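Long-range contact in putative solute-binding component of ABC transporter (PDB 4YS6), which probably captures sugars for import by an ABC transporter and holds beta-D-glucopyranose in the crystal: residues A[126-140]-A[322-336]. Numbering follows the deposited sequence.
Sequences LIMNSDAVSYYATFD and YDNGNGIVPSYLCEP
Tyr136 drives the edge of its ring into the face of Tyr322 in a T-shaped stack, on the Ser331 and Thr138 face of the parallel strand pair 135-139 and 331-334 in the glucose-binding protein's N-terminal-side sheet, a periplasmic-binding-protein fold. The planes stand at 79°, and Tyr136 CE2 sits over the centre of the Tyr322 ring, 3.6 Å from its CG. With CG anti to the backbone N (chi1 179°), the Tyr136 ring also lays one face against Leu126 CD1, while its hydroxyl is hydrogen-bonded to the backbone O of Asp124, a residue of the glucose pocket. Ser331 OG meets the same ring at its edge, 3.3 Å from Tyr136 CD2. Further along, on the Ala137 side of the sheet, Cys334 SG stands above the Phe139 ring, 4.9 Å from its centroid. A water joins Tyr322 OH, also hydrogen-bonded to Asn141 ND2, to Asp140 OD1, which caps the following helix at Met143 N. At the other end Val329 CG1 packs on Tyr136 CB, and the loops before the two strands are joined by buried Asn324. Its OD1 receives Asn326 N and Gly327 N. Its ND2 spends both hydrogens in the amide plane, on Ile127 O at 2.9 Å and, on a lone pair, on Ser130 O at 3.0 Å.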
loop_
_atom_site.group_PDB
_atom_site.type_symbol
_atom_site.label_atom_id
_atom_site.label_comp_id
_atom_site.label_asym_id
_atom_site.label_seq_id
_atom_site.Cartn_x
_atom_site.Cartn_y
_atom_site.Cartn_z
ATOM N N LEU A 126 -4.026 -8.990 -1.747
ATOM C CA LEU A 126 -4.766 -10.178 -2.115
ATOM C C LEU A 126 -3.811 -11.314 -2.563
ATOM O O LEU A 126 -2.848 -11.093 -3.295
ATOM C CB LEU A 126 -5.785 -9.828 -3.191
ATOM C CG LEU A 126 -6.769 -10.926 -3.587
ATOM C CD1 LEU A 126 -7.605 -11.394 -2.416
ATOM C CD2 LEU A 126 -7.646 -10.466 -4.753
ATOM N N ILE A 127 -4.096 -12.524 -2.095
ATOM C CA ILE A 127 -3.364 -13.733 -2.489
ATOM C C ILE A 127 -4.022 -14.286 -3.741
ATOM O O ILE A 127 -5.241 -14.461 -3.764
ATOM C CB ILE A 127 -3.365 -14.762 -1.349
ATOM C CG1 ILE A 127 -2.516 -14.236 -0.186
ATOM C CG2 ILE A 127 -2.859 -16.121 -1.823
ATOM C CD1 ILE A 127 -2.709 -14.986 1.107
HETATM N N MSE A 128 -3.221 -14.490 -4.789
HETATM C CA MSE A 128 -3.706 -14.728 -6.146
HETATM C C MSE A 128 -3.597 -16.192 -6.583
HETATM O O MSE A 128 -2.703 -16.922 -6.137
HETATM C CB MSE A 128 -2.920 -13.852 -7.155
HETATM C CG MSE A 128 -2.784 -12.403 -6.837
HETATM SE SE MSE A 128 -4.503 -11.517 -6.612
HETATM C CE MSE A 128 -5.036 -11.481 -8.496
ATOM N N ASN A 129 -4.476 -16.600 -7.497
ATOM C CA ASN A 129 -4.428 -17.926 -8.105
ATOM C C ASN A 129 -4.355 -19.053 -7.109
ATOM O O ASN A 129 -3.594 -20.006 -7.296
ATOM C CB ASN A 129 -3.234 -18.042 -9.044
ATOM C CG ASN A 129 -3.405 -17.237 -10.285
ATOM O OD1 ASN A 129 -4.527 -16.898 -10.663
ATOM N ND2 ASN A 129 -2.296 -16.944 -10.957
ATOM N N SER A 130 -5.139 -18.934 -6.046
ATOM C CA SER A 130 -5.261 -19.982 -5.042
ATOM C C SER A 130 -6.695 -20.149 -4.630
ATOM O O SER A 130 -7.367 -19.162 -4.402
ATOM C CB SER A 130 -4.426 -19.652 -3.805
ATOM O OG SER A 130 -4.670 -20.607 -2.777
ATOM N N ASP A 131 -7.165 -21.386 -4.533
ATOM C CA ASP A 131 -8.502 -21.636 -4.002
ATOM C C ASP A 131 -8.521 -21.809 -2.476
ATOM O O ASP A 131 -9.526 -22.227 -1.906
ATOM C CB ASP A 131 -9.116 -22.871 -4.675
ATOM C CG ASP A 131 -8.295 -24.139 -4.473
ATOM O OD1 ASP A 131 -7.424 -24.163 -3.579
ATOM O OD2 ASP A 131 -8.537 -25.129 -5.216
ATOM N N ALA A 132 -7.417 -21.466 -1.825
ATOM C CA ALA A 132 -7.272 -21.651 -0.389
ATOM C C ALA A 132 -7.573 -20.394 0.419
ATOM O O ALA A 132 -7.482 -20.431 1.654
ATOM C CB ALA A 132 -5.853 -22.129 -0.065
ATOM N N VAL A 133 -7.912 -19.292 -0.255
ATOM C CA VAL A 133 -8.090 -18.002 0.417
ATOM C C VAL A 133 -9.549 -17.865 0.855
ATOM O O VAL A 133 -10.463 -17.949 0.020
ATOM C CB VAL A 133 -7.707 -16.826 -0.499
ATOM C CG1 VAL A 133 -7.853 -15.489 0.253
ATOM C CG2 VAL A 133 -6.265 -16.993 -1.029
ATOM N N SER A 134 -9.766 -17.690 2.161
ATOM C CA SER A 134 -11.102 -17.662 2.741
ATOM C C SER A 134 -11.714 -16.264 2.660
ATOM O O SER A 134 -12.869 -16.081 2.236
ATOM C CB SER A 134 -11.056 -18.111 4.213
ATOM O OG SER A 134 -10.388 -19.372 4.365
ATOM N N TYR A 135 -10.925 -15.299 3.119
ATOM C CA TYR A 135 -11.327 -13.901 3.260
ATOM C C TYR A 135 -10.183 -12.971 2.958
ATOM O O TYR A 135 -9.014 -13.365 2.973
ATOM C CB TYR A 135 -11.852 -13.595 4.676
ATOM C CG TYR A 135 -13.085 -14.391 5.033
ATOM C CD1 TYR A 135 -14.354 -13.997 4.608
ATOM C CD2 TYR A 135 -12.975 -15.551 5.772
ATOM C CE1 TYR A 135 -15.460 -14.769 4.897
ATOM C CE2 TYR A 135 -14.084 -16.312 6.075
ATOM C CZ TYR A 135 -15.307 -15.921 5.639
ATOM O OH TYR A 135 -16.388 -16.692 5.955
ATOM N N TYR A 136 -10.544 -11.719 2.686
ATOM C CA TYR A 136 -9.600 -10.648 2.361
ATOM C C TYR A 136 -10.007 -9.424 3.177
ATOM O O TYR A 136 -11.172 -9.015 3.154
ATOM C CB TYR A 136 -9.640 -10.355 0.868
ATOM C CG TYR A 136 -8.747 -9.254 0.347
ATOM C CD1 TYR A 136 -7.468 -9.071 0.828
ATOM C CD2 TYR A 136 -9.197 -8.411 -0.668
ATOM C CE1 TYR A 136 -6.642 -8.076 0.301
ATOM C CE2 TYR A 136 -8.405 -7.429 -1.190
ATOM C CZ TYR A 136 -7.142 -7.253 -0.722
ATOM O OH TYR A 136 -6.373 -6.250 -1.287
ATOM N N ALA A 137 -9.041 -8.843 3.884
ATOM C CA ALA A 137 -9.246 -7.609 4.631
ATOM C C ALA A 137 -8.282 -6.577 4.125
ATOM O O ALA A 137 -7.079 -6.817 4.110
ATOM C CB ALA A 137 -9.018 -7.822 6.077
ATOM N N THR A 138 -8.779 -5.409 3.753
ATOM C CA THR A 138 -7.899 -4.393 3.180
ATOM C C THR A 138 -8.566 -3.014 3.302
ATOM O O THR A 138 -9.644 -2.891 3.890
ATOM C CB THR A 138 -7.580 -4.751 1.720
ATOM O OG1 THR A 138 -6.570 -3.876 1.206
ATOM C CG2 THR A 138 -8.837 -4.660 0.869
ATOM N N PHE A 139 -7.896 -1.981 2.815
ATOM C CA PHE A 139 -8.528 -0.686 2.604
ATOM C C PHE A 139 -9.045 -0.653 1.176
ATOM O O PHE A 139 -8.726 -1.518 0.355
ATOM C CB PHE A 139 -7.538 0.461 2.905
ATOM C CG PHE A 139 -7.217 0.568 4.357
ATOM C CD1 PHE A 139 -6.265 -0.261 4.922
ATOM C CD2 PHE A 139 -7.896 1.453 5.169
ATOM C CE1 PHE A 139 -5.996 -0.213 6.280
ATOM C CE2 PHE A 139 -7.608 1.499 6.534
ATOM C CZ PHE A 139 -6.681 0.654 7.073
ATOM N N ASP A 140 -9.899 0.307 0.873
ATOM C CA ASP A 140 -10.438 0.408 -0.482
ATOM C C ASP A 140 -9.358 0.946 -1.405
ATOM O O ASP A 140 -9.165 2.173 -1.539
ATOM C CB ASP A 140 -11.669 1.301 -0.464
ATOM C CG ASP A 140 -12.397 1.324 -1.792
ATOM O OD1 ASP A 140 -11.810 0.978 -2.833
ATOM O OD2 ASP A 140 -13.579 1.686 -1.770
ATOM N N TYR A 322 -12.931 -7.879 -5.749
ATOM C CA TYR A 322 -11.641 -8.568 -5.729
ATOM C C TYR A 322 -11.769 -10.020 -6.162
ATOM O O TYR A 322 -12.224 -10.880 -5.416
ATOM C CB TYR A 322 -11.028 -8.459 -4.339
ATOM C CG TYR A 322 -10.511 -7.067 -4.075
ATOM C CD1 TYR A 322 -9.308 -6.629 -4.634
ATOM C CD2 TYR A 322 -11.233 -6.163 -3.312
ATOM C CE1 TYR A 322 -8.841 -5.353 -4.398
ATOM C CE2 TYR A 322 -10.755 -4.882 -3.079
ATOM C CZ TYR A 322 -9.576 -4.483 -3.630
ATOM O OH TYR A 322 -9.127 -3.202 -3.394
ATOM N N ASP A 323 -11.373 -10.252 -7.404
ATOM C CA ASP A 323 -11.265 -11.594 -7.974
ATOM C C ASP A 323 -9.804 -11.973 -7.913
ATOM O O ASP A 323 -8.953 -11.247 -8.445
ATOM C CB ASP A 323 -11.786 -11.589 -9.410
ATOM C CG ASP A 323 -11.829 -12.974 -10.045
ATOM O OD1 ASP A 323 -10.922 -13.801 -9.810
ATOM O OD2 ASP A 323 -12.791 -13.228 -10.800
ATOM N N ASN A 324 -9.469 -13.060 -7.241
ATOM C CA ASN A 324 -8.054 -13.379 -7.077
ATOM C C ASN A 324 -7.511 -14.280 -8.181
ATOM O O ASN A 324 -6.387 -14.767 -8.098
ATOM C CB ASN A 324 -7.802 -14.011 -5.702
ATOM C CG ASN A 324 -8.066 -15.502 -5.664
ATOM O OD1 ASN A 324 -8.938 -16.040 -6.375
ATOM N ND2 ASN A 324 -7.333 -16.189 -4.789
ATOM N N GLY A 325 -8.294 -14.497 -9.221
ATOM C CA GLY A 325 -7.879 -15.378 -10.307
ATOM C C GLY A 325 -8.580 -16.722 -10.243
ATOM O O GLY A 325 -8.845 -17.347 -11.264
ATOM N N ASN A 326 -8.884 -17.180 -9.036
ATOM C CA ASN A 326 -9.726 -18.358 -8.874
ATOM C C ASN A 326 -11.191 -17.960 -8.692
ATOM O O ASN A 326 -12.094 -18.710 -9.005
ATOM C CB ASN A 326 -9.230 -19.189 -7.694
ATOM C CG ASN A 326 -10.141 -20.356 -7.375
ATOM O OD1 ASN A 326 -10.156 -21.379 -8.065
ATOM N ND2 ASN A 326 -10.895 -20.216 -6.311
ATOM N N GLY A 327 -11.439 -16.761 -8.206
ATOM C CA GLY A 327 -12.808 -16.301 -8.098
ATOM C C GLY A 327 -12.908 -15.147 -7.129
ATOM O O GLY A 327 -11.911 -14.686 -6.600
ATOM N N ILE A 328 -14.128 -14.677 -6.915
ATOM C CA ILE A 328 -14.352 -13.577 -5.984
ATOM C C ILE A 328 -14.023 -13.985 -4.560
ATOM O O ILE A 328 -14.463 -15.023 -4.096
ATOM C CB ILE A 328 -15.805 -13.114 -6.039
ATOM C CG1 ILE A 328 -16.094 -12.442 -7.370
ATOM C CG2 ILE A 328 -16.117 -12.173 -4.850
ATOM C CD1 ILE A 328 -15.408 -11.092 -7.551
ATOM N N VAL A 329 -13.262 -13.153 -3.853
ATOM C CA VAL A 329 -12.934 -13.430 -2.459
ATOM C C VAL A 329 -13.764 -12.489 -1.584
ATOM O O VAL A 329 -13.774 -11.289 -1.810
ATOM C CB VAL A 329 -11.423 -13.257 -2.180
ATOM C CG1 VAL A 329 -11.132 -13.496 -0.719
ATOM C CG2 VAL A 329 -10.622 -14.201 -3.060
ATOM N N PRO A 330 -14.516 -13.042 -0.621
ATOM C CA PRO A 330 -15.308 -12.144 0.233
ATOM C C PRO A 330 -14.389 -11.240 1.010
ATOM O O PRO A 330 -13.428 -11.735 1.620
ATOM C CB PRO A 330 -16.068 -13.082 1.157
ATOM C CG PRO A 330 -16.002 -14.428 0.506
ATOM C CD PRO A 330 -14.769 -14.465 -0.335
ATOM N N SER A 331 -14.658 -9.938 0.935
ATOM C CA SER A 331 -13.732 -8.931 1.459
ATOM C C SER A 331 -14.357 -7.930 2.389
ATOM O O SER A 331 -15.552 -7.640 2.315
ATOM C CB SER A 331 -13.082 -8.162 0.317
ATOM O OG SER A 331 -12.483 -9.031 -0.638
ATOM N N TYR A 332 -13.529 -7.386 3.268
ATOM C CA TYR A 332 -13.908 -6.210 4.043
ATOM C C TYR A 332 -12.966 -5.098 3.662
ATOM O O TYR A 332 -11.755 -5.240 3.819
ATOM C CB TYR A 332 -13.869 -6.442 5.544
ATOM C CG TYR A 332 -14.550 -5.325 6.275
ATOM C CD1 TYR A 332 -13.892 -4.133 6.527
ATOM C CD2 TYR A 332 -15.868 -5.437 6.650
ATOM C CE1 TYR A 332 -14.536 -3.078 7.168
ATOM C CE2 TYR A 332 -16.524 -4.387 7.290
ATOM C CZ TYR A 332 -15.842 -3.218 7.539
ATOM O OH TYR A 332 -16.486 -2.184 8.175
ATOM N N LEU A 333 -13.540 -4.013 3.154
ATOM C CA LEU A 333 -12.785 -2.834 2.733
ATOM C C LEU A 333 -12.980 -1.701 3.737
ATOM O O LEU A 333 -14.101 -1.200 3.899
ATOM C CB LEU A 333 -13.244 -2.373 1.360
ATOM C CG LEU A 333 -12.680 -3.049 0.107
ATOM C CD1 LEU A 333 -12.654 -4.546 0.200
ATOM C CD2 LEU A 333 -13.452 -2.599 -1.141
ATOM N N CYS A 334 -11.905 -1.342 4.431
ATOM C CA CYS A 334 -11.917 -0.187 5.324
ATOM C C CYS A 334 -11.714 1.107 4.526
ATOM O O CYS A 334 -11.158 1.111 3.424
ATOM C CB CYS A 334 -10.834 -0.303 6.389
ATOM S SG CYS A 334 -10.835 -1.825 7.428
ATOM N N GLU A 335 -12.119 2.229 5.113
ATOM C CA GLU A 335 -12.071 3.514 4.418
ATOM C C GLU A 335 -10.734 4.251 4.613
ATOM O O GLU A 335 -10.281 4.445 5.746
ATOM C CB GLU A 335 -13.218 4.408 4.904
ATOM C CG GLU A 335 -13.440 5.633 4.031
ATOM C CD GLU A 335 -14.632 6.461 4.472
ATOM O OE1 GLU A 335 -14.682 6.848 5.660
ATOM O OE2 GLU A 335 -15.521 6.720 3.634
ATOM N N PRO A 336 -10.069 4.612 3.505
ATOM C CA PRO A 336 -8.832 5.398 3.599
ATOM C C PRO A 336 -9.191 6.867 3.733
ATOM O O PRO A 336 -10.274 7.269 3.280
ATOM C CB PRO A 336 -8.121 5.081 2.284
ATOM C CG PRO A 336 -9.233 4.871 1.318
ATOM C CD PRO A 336 -10.373 4.265 2.106
HETATM O O HOH W 1 -10.854 -1.271 -4.000
#